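Local coordinates for PEPTIDE N-myristoyltransferase (Saccharomyces cerevisiae, PDB 1IIC), which catalyses the transfer of myristate from myristoyl-CoA to the N-terminal glycine of target proteins, at residues L242-F256 and Y319-R331. Sequence-based numbering, arbitrary orientation.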
loop_
_atom_site.group_PDB
_atom_site.type_symbol
_atom_site.label_atom_id
_atom_site.label_comp_id
_atom_site.label_asym_id
_atom_site.label_seq_id
_atom_site.Cartn_x
_atom_site.Cartn_y
_atom_site.Cartn_z
ATOM N N LEU A 242 0.633 10.319 18.612
ATOM C CA LEU A 242 1.482 11.137 17.750
ATOM C C LEU A 242 1.068 10.901 16.295
ATOM O O LEU A 242 0.943 11.834 15.509
ATOM C CB LEU A 242 2.951 10.737 17.923
ATOM C CG LEU A 242 3.937 11.334 16.909
ATOM C CD1 LEU A 242 3.953 12.842 17.035
ATOM C CD2 LEU A 242 5.336 10.755 17.146
ATOM N N PHE A 243 0.854 9.637 15.954
ATOM C CA PHE A 243 0.469 9.261 14.594
ATOM C C PHE A 243 -0.865 9.879 14.198
ATOM O O PHE A 243 -0.961 10.559 13.177
ATOM C CB PHE A 243 0.386 7.740 14.469
ATOM C CG PHE A 243 -0.007 7.272 13.104
ATOM C CD1 PHE A 243 0.835 7.478 12.012
ATOM C CD2 PHE A 243 -1.232 6.651 12.898
ATOM C CE1 PHE A 243 0.456 7.073 10.738
ATOM C CE2 PHE A 243 -1.616 6.243 11.627
ATOM C CZ PHE A 243 -0.771 6.455 10.546
ATOM N N LYS A 244 -1.884 9.633 15.016
ATOM C CA LYS A 244 -3.220 10.164 14.779
ATOM C C LYS A 244 -3.192 11.676 14.615
ATOM O O LYS A 244 -3.869 12.238 13.753
ATOM C CB LYS A 244 -4.143 9.799 15.949
ATOM C CG LYS A 244 -5.472 10.538 15.938
ATOM C CD LYS A 244 -6.367 10.137 17.115
ATOM C CE LYS A 244 -7.680 10.927 17.093
ATOM N NZ LYS A 244 -8.628 10.526 18.180
ATOM N N ARG A 245 -2.407 12.329 15.461
ATOM C CA ARG A 245 -2.298 13.772 15.433
ATOM C C ARG A 245 -1.731 14.230 14.092
ATOM O O ARG A 245 -2.317 15.079 13.413
ATOM C CB ARG A 245 -1.393 14.233 16.576
ATOM C CG ARG A 245 -1.831 15.509 17.247
ATOM C CD ARG A 245 -1.754 16.700 16.313
ATOM N NE ARG A 245 -0.953 17.769 16.899
ATOM C CZ ARG A 245 -1.177 18.298 18.093
ATOM N NH1 ARG A 245 -2.188 17.855 18.832
ATOM N NH2 ARG A 245 -0.383 19.257 18.559
ATOM N N TYR A 246 -0.590 13.663 13.716
ATOM C CA TYR A 246 0.053 14.017 12.452
ATOM C C TYR A 246 -0.877 13.747 11.258
ATOM O O TYR A 246 -1.091 14.629 10.432
ATOM C CB TYR A 246 1.376 13.247 12.310
ATOM C CG TYR A 246 2.056 13.443 10.979
ATOM C CD1 TYR A 246 1.901 12.514 9.956
ATOM C CD2 TYR A 246 2.781 14.599 10.711
ATOM C CE1 TYR A 246 2.441 12.732 8.696
ATOM C CE2 TYR A 246 3.321 14.830 9.454
ATOM C CZ TYR A 246 3.143 13.891 8.449
ATOM O OH TYR A 246 3.652 14.118 7.199
ATOM N N GLN A 247 -1.441 12.537 11.211
ATOM C CA GLN A 247 -2.367 12.064 10.169
ATOM C C GLN A 247 -3.593 12.916 9.916
ATOM O O GLN A 247 -4.134 12.921 8.802
ATOM C CB GLN A 247 -2.920 10.689 10.530
ATOM C CG GLN A 247 -2.234 9.526 9.916
ATOM C CD GLN A 247 -3.232 8.494 9.440
ATOM O OE1 GLN A 247 -4.197 8.159 10.137
ATOM N NE2 GLN A 247 -3.006 7.983 8.252
ATOM N N SER A 248 -4.073 13.571 10.972
ATOM C CA SER A 248 -5.268 14.393 10.890
ATOM C C SER A 248 -5.169 15.479 9.836
ATOM O O SER A 248 -6.177 16.062 9.458
ATOM C CB SER A 248 -5.572 15.029 12.251
ATOM O OG SER A 248 -4.563 15.962 12.611
ATOM N N ARG A 249 -3.958 15.749 9.354
ATOM C CA ARG A 249 -3.772 16.783 8.338
ATOM C C ARG A 249 -4.247 16.316 6.960
ATOM O O ARG A 249 -4.641 17.124 6.122
ATOM C CB ARG A 249 -2.295 17.171 8.244
ATOM C CG ARG A 249 -1.405 16.113 7.597
ATOM C CD ARG A 249 0.049 16.546 7.688
ATOM N NE ARG A 249 0.397 16.867 9.073
ATOM C CZ ARG A 249 1.426 17.621 9.433
ATOM N NH1 ARG A 249 2.223 18.144 8.514
ATOM N NH2 ARG A 249 1.653 17.855 10.717
ATOM N N PHE A 250 -4.199 15.009 6.729
ATOM C CA PHE A 250 -4.600 14.447 5.444
ATOM C C PHE A 250 -6.128 14.346 5.313
ATOM O O PHE A 250 -6.851 14.358 6.315
ATOM C CB PHE A 250 -3.933 13.072 5.273
ATOM C CG PHE A 250 -2.420 13.107 5.403
ATOM C CD1 PHE A 250 -1.767 12.322 6.356
ATOM C CD2 PHE A 250 -1.658 13.942 4.592
ATOM C CE1 PHE A 250 -0.367 12.371 6.504
ATOM C CE2 PHE A 250 -0.270 14.002 4.724
ATOM C CZ PHE A 250 0.383 13.220 5.677
ATOM N N GLU A 251 -6.623 14.258 4.081
ATOM C CA GLU A 251 -8.059 14.167 3.856
ATOM C C GLU A 251 -8.563 12.740 3.686
ATOM O O GLU A 251 -9.754 12.478 3.864
ATOM C CB GLU A 251 -8.453 15.033 2.653
ATOM C CG GLU A 251 -8.217 16.533 2.885
ATOM C CD GLU A 251 -8.565 17.380 1.678
ATOM O OE1 GLU A 251 -8.430 16.880 0.550
ATOM O OE2 GLU A 251 -8.954 18.553 1.848
ATOM N N LEU A 252 -7.665 11.818 3.348
ATOM C CA LEU A 252 -8.026 10.401 3.185
ATOM C C LEU A 252 -7.091 9.557 4.049
ATOM O O LEU A 252 -5.899 9.431 3.755
ATOM C CB LEU A 252 -7.896 9.960 1.725
ATOM C CG LEU A 252 -8.293 8.501 1.465
ATOM C CD1 LEU A 252 -9.780 8.309 1.770
ATOM C CD2 LEU A 252 -8.001 8.135 0.014
ATOM N N ILE A 253 -7.639 8.964 5.104
ATOM C CA ILE A 253 -6.834 8.171 6.025
ATOM C C ILE A 253 -7.601 6.972 6.563
ATOM O O ILE A 253 -8.816 6.896 6.432
ATOM C CB ILE A 253 -6.419 9.014 7.270
ATOM C CG1 ILE A 253 -7.674 9.406 8.060
ATOM C CG2 ILE A 253 -5.660 10.263 6.850
ATOM C CD1 ILE A 253 -7.407 10.210 9.323
ATOM N N GLN A 254 -6.872 6.041 7.168
ATOM C CA GLN A 254 -7.491 4.891 7.802
ATOM C C GLN A 254 -7.437 5.288 9.266
ATOM O O GLN A 254 -6.382 5.673 9.769
ATOM C CB GLN A 254 -6.684 3.598 7.616
ATOM C CG GLN A 254 -7.470 2.363 8.085
ATOM C CD GLN A 254 -6.605 1.170 8.479
ATOM O OE1 GLN A 254 -5.613 0.854 7.819
ATOM N NE2 GLN A 254 -6.996 0.489 9.553
ATOM N N ILE A 255 -8.572 5.215 9.946
ATOM C CA ILE A 255 -8.626 5.567 11.353
ATOM C C ILE A 255 -8.422 4.307 12.166
ATOM O O ILE A 255 -9.363 3.564 12.436
ATOM C CB ILE A 255 -9.969 6.224 11.692
ATOM C CG1 ILE A 255 -10.097 7.526 10.896
ATOM C CG2 ILE A 255 -10.056 6.511 13.178
ATOM C CD1 ILE A 255 -11.408 8.245 11.066
ATOM N N PHE A 256 -7.170 4.068 12.539
ATOM C CA PHE A 256 -6.813 2.889 13.306
ATOM C C PHE A 256 -7.366 2.934 14.720
ATOM O O PHE A 256 -7.752 3.990 15.217
ATOM C CB PHE A 256 -5.292 2.752 13.425
ATOM C CG PHE A 256 -4.575 2.536 12.118
ATOM C CD1 PHE A 256 -4.388 3.585 11.223
ATOM C CD2 PHE A 256 -4.013 1.298 11.821
ATOM C CE1 PHE A 256 -3.643 3.409 10.060
ATOM C CE2 PHE A 256 -3.271 1.112 10.663
ATOM C CZ PHE A 256 -3.083 2.176 9.778
ATOM N N TYR A 319 3.958 3.981 6.829
ATOM C CA TYR A 319 3.426 5.079 7.636
ATOM C C TYR A 319 4.497 5.729 8.503
ATOM O O TYR A 319 5.479 5.090 8.885
ATOM C CB TYR A 319 2.285 4.586 8.533
ATOM C CG TYR A 319 0.976 4.398 7.805
ATOM C CD1 TYR A 319 0.231 5.492 7.377
ATOM C CD2 TYR A 319 0.479 3.124 7.546
ATOM C CE1 TYR A 319 -0.969 5.318 6.711
ATOM C CE2 TYR A 319 -0.721 2.943 6.884
ATOM C CZ TYR A 319 -1.437 4.039 6.470
ATOM O OH TYR A 319 -2.627 3.851 5.806
ATOM N N TYR A 320 4.297 7.005 8.809
ATOM C CA TYR A 320 5.224 7.754 9.643
ATOM C C TYR A 320 4.530 8.959 10.267
ATOM O O TYR A 320 3.393 9.289 9.919
ATOM C CB TYR A 320 6.436 8.202 8.821
ATOM C CG TYR A 320 6.128 9.150 7.683
ATOM C CD1 TYR A 320 5.791 10.490 7.928
ATOM C CD2 TYR A 320 6.213 8.721 6.352
ATOM C CE1 TYR A 320 5.553 11.377 6.874
ATOM C CE2 TYR A 320 5.975 9.601 5.289
ATOM C CZ TYR A 320 5.645 10.928 5.559
ATOM O OH TYR A 320 5.408 11.802 4.513
ATOM N N ALA A 321 5.224 9.608 11.197
ATOM C CA ALA A 321 4.687 10.770 11.884
ATOM C C ALA A 321 5.790 11.453 12.685
ATOM O O ALA A 321 6.737 10.809 13.131
ATOM C CB ALA A 321 3.556 10.347 12.813
ATOM N N THR A 322 5.652 12.761 12.867
ATOM C CA THR A 322 6.632 13.546 13.608
ATOM C C THR A 322 5.943 14.799 14.134
ATOM O O THR A 322 4.938 15.223 13.581
ATOM C CB THR A 322 7.829 13.934 12.684
ATOM O OG1 THR A 322 8.785 14.707 13.417
ATOM C CG2 THR A 322 7.347 14.722 11.481
ATOM N N ASP A 323 6.466 15.376 15.214
ATOM C CA ASP A 323 5.882 16.594 15.780
ATOM C C ASP A 323 6.641 17.839 15.320
ATOM O O ASP A 323 6.388 18.940 15.807
ATOM C CB ASP A 323 5.892 16.547 17.312
ATOM C CG ASP A 323 7.300 16.387 17.899
ATOM O OD1 ASP A 323 8.306 16.574 17.173
ATOM O OD2 ASP A 323 7.395 16.076 19.108
ATOM N N ALA A 324 7.557 17.658 14.370
ATOM C CA ALA A 324 8.373 18.757 13.858
ATOM C C ALA A 324 7.631 20.055 13.537
ATOM O O ALA A 324 8.214 21.132 13.642
ATOM C CB ALA A 324 9.157 18.298 12.631
ATOM N N ASP A 325 6.366 19.975 13.133
ATOM C CA ASP A 325 5.636 21.199 12.816
ATOM C C ASP A 325 4.407 21.452 13.689
ATOM O O ASP A 325 3.587 22.324 13.376
ATOM C CB ASP A 325 5.245 21.231 11.323
ATOM C CG ASP A 325 4.065 20.322 10.985
ATOM O OD1 ASP A 325 3.450 19.728 11.900
ATOM O OD2 ASP A 325 3.742 20.216 9.778
ATOM N N PHE A 326 4.285 20.705 14.784
ATOM C CA PHE A 326 3.149 20.854 15.698
ATOM C C PHE A 326 3.139 22.216 16.382
ATOM O O PHE A 326 2.211 22.554 17.112
ATOM C CB PHE A 326 3.189 19.776 16.789
ATOM C CG PHE A 326 2.721 18.424 16.339
ATOM C CD1 PHE A 326 2.442 17.431 17.279
ATOM C CD2 PHE A 326 2.556 18.133 14.984
ATOM C CE1 PHE A 326 2.006 16.167 16.880
ATOM C CE2 PHE A 326 2.120 16.867 14.574
ATOM C CZ PHE A 326 1.844 15.883 15.526
ATOM N N GLN A 327 4.186 22.987 16.152
ATOM C CA GLN A 327 4.322 24.300 16.756
ATOM C C GLN A 327 3.598 25.368 15.942
ATOM O O GLN A 327 3.208 26.409 16.466
ATOM C CB GLN A 327 5.807 24.626 16.850
ATOM C CG GLN A 327 6.171 25.814 17.675
ATOM C CD GLN A 327 7.628 26.178 17.479
ATOM O OE1 GLN A 327 8.493 25.294 17.387
ATOM N NE2 GLN A 327 7.915 27.479 17.415
ATOM N N PHE A 328 3.431 25.113 14.652
ATOM C CA PHE A 328 2.761 26.061 13.777
ATOM C C PHE A 328 1.315 25.626 13.607
ATOM O O PHE A 328 1.008 24.435 13.635
ATOM C CB PHE A 328 3.474 26.115 12.419
ATOM C CG PHE A 328 4.968 26.284 12.526
ATOM C CD1 PHE A 328 5.782 25.206 12.868
ATOM C CD2 PHE A 328 5.556 27.533 12.344
ATOM C CE1 PHE A 328 7.162 25.368 13.034
ATOM C CE2 PHE A 328 6.937 27.705 12.508
ATOM C CZ PHE A 328 7.739 26.621 12.855
ATOM N N LYS A 329 0.421 26.592 13.439
ATOM C CA LYS A 329 -0.991 26.277 13.281
ATOM C C LYS A 329 -1.303 25.792 11.874
ATOM O O LYS A 329 -2.001 24.792 11.697
ATOM C CB LYS A 329 -1.847 27.506 13.599
ATOM N N ASP A 330 -0.766 26.494 10.880
ATOM C CA ASP A 330 -1.008 26.172 9.477
ATOM C C ASP A 330 0.074 25.309 8.833
ATOM O O ASP A 330 1.218 25.734 8.669
ATOM C CB ASP A 330 -1.176 27.470 8.679
ATOM N N ARG A 331 -0.311 24.093 8.464
ATOM C CA ARG A 331 0.583 23.137 7.824
ATOM C C ARG A 331 1.373 23.736 6.651
ATOM O O ARG A 331 2.546 23.416 6.455
ATOM C CB ARG A 331 -0.238 21.944 7.321
ATOM C CG ARG A 331 0.509 20.990 6.395
ATOM C CD ARG A 331 -0.445 19.969 5.794
ATOM N NE ARG A 331 0.221 19.050 4.872
ATOM C CZ ARG A 331 -0.418 18.167 4.105
ATOM N NH1 ARG A 331 -1.745 18.085 4.145
ATOM N NH2 ARG A 331 0.270 17.363 3.301
HETATM O O HOH W 1 -3.795 19.591 5.452
HETATM O O HOH W 2 -4.174 6.233 6.986
HETATM O O HOH W 3 -3.713 1.358 6.049
#
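The ring of Phe326 takes Arg245 over one face, in a cation-pi contact with Arg245 CZ 4.2 Å from the ring centroid, and has Asp323 CA against the other; Arg249 NH2 lies at its edge. Over the Tyr246 ring sits Ala321 CA, a CH-pi contact. Ala321 CB is 3.7 Å from both Phe243 CA and Tyr246 CB; so small a side chain probably suits strand 319-322 and helix 242-247, which cross at 89° with axes 7.2 Å apart. Farther along, Phe243 and Phe256 turn edges to the ring of Tyr319, whose hydroxyl is hydrogen-bonded to Val420 N and to two waters that also meet Gln254. Arg249 makes the salt bridge across the contact: its flat guanidinium meets both oxygens of Asp325 end-on, NH1 to OD2 and NH2 to OD1, each 2.9 Å, while Tyr246 CE2 covers one face. A bend at chi3 (53°) brings NE back to Tyr246 O. Replacing Arg249 by an alanine is likely to leave the buried carboxylate of Asp325 without its charged mate. Arg249 NH1 and Arg331 NE are 4.3 Å apart, like charges probably offset by Asp325 and by Asp370, which pairs with Arg331. Aromatic edges and a methyl thus fit the buried crossing, while carboxylates balance the arginines beside it.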